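Local atomic coordinates of CRISPR-associated endonuclease Cas1 (Thermotoga maritima, PDB entry 4XTK), a protein that probably acts as a metal-dependent double-stranded DNA endonuclease in CRISPR adaptive immunity, working as a homodimer that joins with Cas2. Residues Ser168-Glu173 with Arg245-Leu250; Glu236-Ala241 with Val299-Leu304. All coordinates share one frame; numbering follows the deposited sequence.

Contact 1 (Ser168-Glu173 with Arg245-Leu250)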
# COMPACT_ATOMS: atom_id res chain seq x y z
N SER E 168 -42.87 -0.22 -6.66
CA SER E 168 -44.14 -0.91 -6.86
C SER E 168 -44.20 -2.20 -6.04
O SER E 168 -45.25 -2.83 -5.93
CB SER E 168 -44.37 -1.22 -8.35
OG SER E 168 -43.38 -2.09 -8.87
N LEU E 169 -43.07 -2.58 -5.46
CA LEU E 169 -42.99 -3.76 -4.61
C LEU E 169 -43.12 -3.41 -3.13
O LEU E 169 -43.15 -4.29 -2.28
CB LEU E 169 -41.67 -4.49 -4.85
CG LEU E 169 -41.51 -5.06 -6.26
CD1 LEU E 169 -40.10 -5.56 -6.47
CD2 LEU E 169 -42.53 -6.16 -6.50
N VAL E 170 -43.20 -2.11 -2.84
CA VAL E 170 -43.25 -1.65 -1.46
C VAL E 170 -44.68 -1.35 -1.02
O VAL E 170 -45.34 -0.47 -1.58
CB VAL E 170 -42.39 -0.40 -1.25
CG1 VAL E 170 -42.55 0.11 0.17
CG2 VAL E 170 -40.95 -0.71 -1.55
N SER E 171 -45.16 -2.08 -0.03
CA SER E 171 -46.54 -1.95 0.43
C SER E 171 -46.79 -0.64 1.18
O SER E 171 -47.72 0.11 0.85
CB SER E 171 -46.90 -3.14 1.32
OG SER E 171 -46.41 -4.34 0.75
N ASP E 172 -45.98 -0.37 2.20
CA ASP E 172 -46.13 0.85 2.99
C ASP E 172 -45.49 2.03 2.27
O ASP E 172 -44.28 2.03 2.04
CB ASP E 172 -45.52 0.66 4.38
CG ASP E 172 -46.00 1.69 5.38
OD1 ASP E 172 -46.60 2.71 4.95
OD2 ASP E 172 -45.78 1.49 6.59
N GLU E 173 -46.29 3.04 1.94
CA GLU E 173 -45.77 4.12 1.12
C GLU E 173 -44.85 5.06 1.91
O GLU E 173 -44.06 5.79 1.32
CB GLU E 173 -46.90 4.92 0.46
CG GLU E 173 -48.22 4.91 1.20
CD GLU E 173 -49.30 5.69 0.45
OE1 GLU E 173 -50.23 5.05 -0.08
OE2 GLU E 173 -49.21 6.94 0.40
N ARG E 245 -32.47 -6.28 -2.45
CA ARG E 245 -33.15 -7.46 -1.91
C ARG E 245 -33.34 -7.31 -0.41
O ARG E 245 -34.40 -7.61 0.13
CB ARG E 245 -32.36 -8.73 -2.23
CG ARG E 245 -32.81 -9.95 -1.44
CD ARG E 245 -32.34 -11.23 -2.10
NE ARG E 245 -32.89 -11.38 -3.45
CZ ARG E 245 -32.18 -11.72 -4.52
NH1 ARG E 245 -30.88 -11.95 -4.41
NH2 ARG E 245 -32.78 -11.83 -5.70
N LEU E 246 -32.30 -6.82 0.26
CA LEU E 246 -32.33 -6.62 1.70
C LEU E 246 -33.33 -5.53 2.08
O LEU E 246 -34.06 -5.67 3.06
CB LEU E 246 -30.93 -6.26 2.20
CG LEU E 246 -30.63 -6.43 3.68
CD1 LEU E 246 -30.89 -7.86 4.09
CD2 LEU E 246 -29.18 -6.04 3.93
N PHE E 247 -33.36 -4.46 1.29
CA PHE E 247 -34.26 -3.34 1.55
C PHE E 247 -35.72 -3.75 1.48
O PHE E 247 -36.51 -3.43 2.37
CB PHE E 247 -33.99 -2.19 0.57
CG PHE E 247 -35.15 -1.26 0.40
CD1 PHE E 247 -35.52 -0.39 1.41
CD2 PHE E 247 -35.88 -1.26 -0.78
CE1 PHE E 247 -36.60 0.46 1.26
CE2 PHE E 247 -36.97 -0.41 -0.94
CZ PHE E 247 -37.32 0.45 0.08
N LEU E 248 -36.08 -4.46 0.42
CA LEU E 248 -37.44 -4.97 0.24
C LEU E 248 -37.82 -5.94 1.36
O LEU E 248 -38.85 -5.78 2.01
CB LEU E 248 -37.58 -5.66 -1.12
CG LEU E 248 -37.66 -4.80 -2.38
CD1 LEU E 248 -37.76 -5.68 -3.62
CD2 LEU E 248 -38.82 -3.83 -2.31
N ASN E 249 -36.97 -6.94 1.58
CA ASN E 249 -37.25 -7.97 2.57
C ASN E 249 -37.46 -7.39 3.96
O ASN E 249 -38.38 -7.79 4.67
CB ASN E 249 -36.13 -9.00 2.59
CG ASN E 249 -36.13 -9.89 1.37
OD1 ASN E 249 -36.97 -9.75 0.48
ND2 ASN E 249 -35.18 -10.82 1.31
N LEU E 250 -36.62 -6.44 4.34
CA LEU E 250 -36.69 -5.90 5.70
C LEU E 250 -37.89 -4.98 5.93
O LEU E 250 -38.51 -5.04 6.99
CB LEU E 250 -35.38 -5.17 6.02
CG LEU E 250 -34.20 -6.13 6.24
CD1 LEU E 250 -32.91 -5.38 6.53
CD2 LEU E 250 -34.50 -7.13 7.36

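Contact 2 (Glu236-Ala241 with Val299-Leu304)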
# COMPACT_ATOMS: atom_id res chain seq x y z
N GLU E 236 -21.65 -1.43 -8.34
CA GLU E 236 -22.80 -1.18 -9.20
C GLU E 236 -23.48 -2.48 -9.64
O GLU E 236 -24.68 -2.51 -9.90
CB GLU E 236 -22.40 -0.36 -10.43
CG GLU E 236 -21.81 1.02 -10.13
CD GLU E 236 -22.83 2.05 -9.65
OE1 GLU E 236 -23.94 1.66 -9.25
OE2 GLU E 236 -22.51 3.26 -9.69
N LEU E 237 -22.70 -3.55 -9.72
CA LEU E 237 -23.22 -4.83 -10.16
C LEU E 237 -24.05 -5.52 -9.09
O LEU E 237 -24.97 -6.27 -9.39
CB LEU E 237 -22.07 -5.76 -10.57
CG LEU E 237 -21.48 -5.63 -11.98
CD1 LEU E 237 -20.76 -4.31 -12.17
CD2 LEU E 237 -20.54 -6.80 -12.25
N PHE E 238 -23.67 -5.31 -7.84
CA PHE E 238 -24.24 -6.07 -6.74
C PHE E 238 -25.29 -5.34 -5.91
O PHE E 238 -25.81 -5.91 -4.94
CB PHE E 238 -23.10 -6.58 -5.87
CG PHE E 238 -22.12 -7.41 -6.63
CD1 PHE E 238 -22.33 -8.77 -6.81
CD2 PHE E 238 -21.01 -6.83 -7.23
CE1 PHE E 238 -21.45 -9.53 -7.54
CE2 PHE E 238 -20.12 -7.58 -7.95
CZ PHE E 238 -20.34 -8.94 -8.11
N LYS E 239 -25.58 -4.10 -6.27
CA LYS E 239 -26.56 -3.31 -5.53
C LYS E 239 -27.96 -3.96 -5.49
O LYS E 239 -28.61 -3.96 -4.43
CB LYS E 239 -26.65 -1.89 -6.12
CG LYS E 239 -25.59 -0.93 -5.58
CD LYS E 239 -25.60 0.42 -6.30
CE LYS E 239 -24.68 1.41 -5.59
NZ LYS E 239 -24.64 2.74 -6.24
N PRO E 240 -28.45 -4.49 -6.62
CA PRO E 240 -29.75 -5.18 -6.52
C PRO E 240 -29.76 -6.43 -5.63
O PRO E 240 -30.64 -6.54 -4.76
CB PRO E 240 -30.05 -5.58 -7.97
CG PRO E 240 -29.29 -4.60 -8.78
CD PRO E 240 -28.04 -4.33 -8.03
N ALA E 241 -28.81 -7.34 -5.81
CA ALA E 241 -28.87 -8.65 -5.14
C ALA E 241 -28.56 -8.56 -3.65
O ALA E 241 -29.06 -9.35 -2.86
CB ALA E 241 -27.91 -9.63 -5.81
N VAL E 299 -22.74 -20.24 -5.66
CA VAL E 299 -21.66 -19.50 -5.03
C VAL E 299 -22.26 -18.43 -4.12
O VAL E 299 -23.39 -17.98 -4.34
CB VAL E 299 -20.73 -18.86 -6.08
CG1 VAL E 299 -19.98 -19.93 -6.85
CG2 VAL E 299 -21.52 -17.98 -7.05
N SER E 300 -21.51 -18.05 -3.10
CA SER E 300 -21.92 -16.97 -2.22
C SER E 300 -21.77 -15.65 -2.95
O SER E 300 -21.03 -15.56 -3.93
CB SER E 300 -21.10 -16.96 -0.93
OG SER E 300 -19.73 -16.71 -1.21
N MET E 301 -22.47 -14.63 -2.48
CA MET E 301 -22.37 -13.31 -3.09
C MET E 301 -20.96 -12.76 -2.94
O MET E 301 -20.48 -12.04 -3.82
CB MET E 301 -23.39 -12.35 -2.47
CG MET E 301 -23.75 -11.19 -3.37
SD MET E 301 -24.52 -11.76 -4.89
CE MET E 301 -25.91 -12.67 -4.24
N ARG E 302 -20.30 -13.10 -1.84
CA ARG E 302 -18.93 -12.65 -1.62
C ARG E 302 -18.00 -13.25 -2.66
O ARG E 302 -17.03 -12.63 -3.08
CB ARG E 302 -18.45 -13.01 -0.21
CG ARG E 302 -17.04 -12.53 0.09
CD ARG E 302 -16.59 -12.92 1.49
NE ARG E 302 -17.32 -12.20 2.53
CZ ARG E 302 -18.33 -12.71 3.23
NH1 ARG E 302 -18.74 -13.95 3.00
NH2 ARG E 302 -18.94 -11.98 4.16
N SER E 303 -18.31 -14.47 -3.09
CA SER E 303 -17.52 -15.11 -4.13
C SER E 303 -17.79 -14.45 -5.48
O SER E 303 -16.87 -14.29 -6.28
CB SER E 303 -17.80 -16.60 -4.19
OG SER E 303 -17.16 -17.27 -3.11
N LEU E 304 -19.04 -14.08 -5.72
CA LEU E 304 -19.41 -13.40 -6.96
C LEU E 304 -18.64 -12.09 -7.12
O LEU E 304 -18.18 -11.76 -8.22
CB LEU E 304 -20.91 -13.13 -7.01
CG LEU E 304 -21.81 -14.24 -7.57
CD1 LEU E 304 -23.21 -13.72 -7.79
CD2 LEU E 304 -21.24 -14.81 -8.86

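Contact 1 (Ser168-Glu173 with Arg245-Leu250)
The backbone oxygen of L169 accepts a hydrogen bond from ND2 of N252, a residue near the end of helix 230-252. This bond ties the loop to the same helix that V170 and L169 pack against. No hydrogen bond joins S168-E173 directly to R245-L250. Their contact is apolar and involves four side chains.

L248 takes the central place. Its two methyls divide the work. CD1 of L248 meets CD1 of L169 at 3.7 Å, methyl against methyl. CD2 of L248 lies 3.9 Å from CG2 of V170 and also 3.9 Å from CB of L169. L248 therefore reaches both loop residues. Its CG stands beside the backbone N, opposite the carbonyl carbon (chi1 -75°), and the outer part of the side chain approaches the loop.

V170 uses one branch for both partners. CG2 of V170 touches L248 and also comes 4.0 Å from CE2 of F247. It approaches that ring obliquely, and the two side chains cross at about a right angle. The ring of F247 also touches A189, L192 and I193 of helix 188-208. F124 of helix 103-127 touches L248.

Nearby, S168 OG is hydrogen-bonded to the M165 backbone oxygen, and D172 OD2 forms a salt bridge with R174. The contact lies away from the probable manganese ligands. It joins the loop after helix 148-166 to the later part of helix 230-252. With no polar bond between the two segments, their fit rests on hydrophobic packing, backed by the L169–N252 bond alongside.

Contact 2 (Glu236-Ala241 with Val299-Leu304)
A Met-aromatic contact between F238 and M301 packs one turn of the helix that carries the probable manganese ligand E236. It joins helix 230-252 to the start of helix 301-316. SD of M301 sits 5.5 Å from the centroid of the F238 ring, 80° off the ring normal. The sulfur is thus at the ring edge, and CD1 of F238 is its nearest ring atom at 4.2 Å.

M301 has CG anti to the backbone N (chi1 -156°) and bends at both following torsions. The bend sets its end against A241, where CE of M301 lies 4.0 Å from CB of A241. F238 also packs on L304. CE1 of F238 is 3.7 Å from CB of L304, while CZ of F238 lies 3.6 Å from the L304 backbone oxygen. That oxygen approaches the ring obliquely. I305 and E308 of helix 301-316 and L200 of helix 188-208 also touch F238.

Helix 301-316 begins straight after strand 297-300, with S300 as its N-cap. OG of S300 accepts from the backbone N of S303 at 3.3 Å. On the other segment, a wider pi-type turn spans K239 to A241.

E236, a manganese ligand by similarity, forms a salt bridge with R159. OE1 of E236 is also 3.3 Å from NZ of K239, a weak bond within a salt bridge. Y201 OH is hydrogen-bonded to that NZ. E155 and H221 are the other predicted ligands. The packing of F238 on helix 301-316 is part of the helical domain of the Cas1 fold, which probably carries a Glu-His-Glu manganese site.

From the N terminus, the chain first forms the beta-strand region and then the helices. S168-E173 follows helix 148-166. The chain then runs through helix 188-208 to E236-A241, the first side of contact 2. Next comes R245-L250, where contact 1 closes its loop. After helix 272-287 and a two-stranded hairpin, V299-L304 closes contact 2. The segments alternate, so the two loops cross. Both contacts use helix 230-252, with centres about 19 Å apart. A probable hydrogen bond from R245 N to P240 O connects them. One helix thus meets the loop after helix 148-166 through its later part and the start of helix 301-316 through its earlier part.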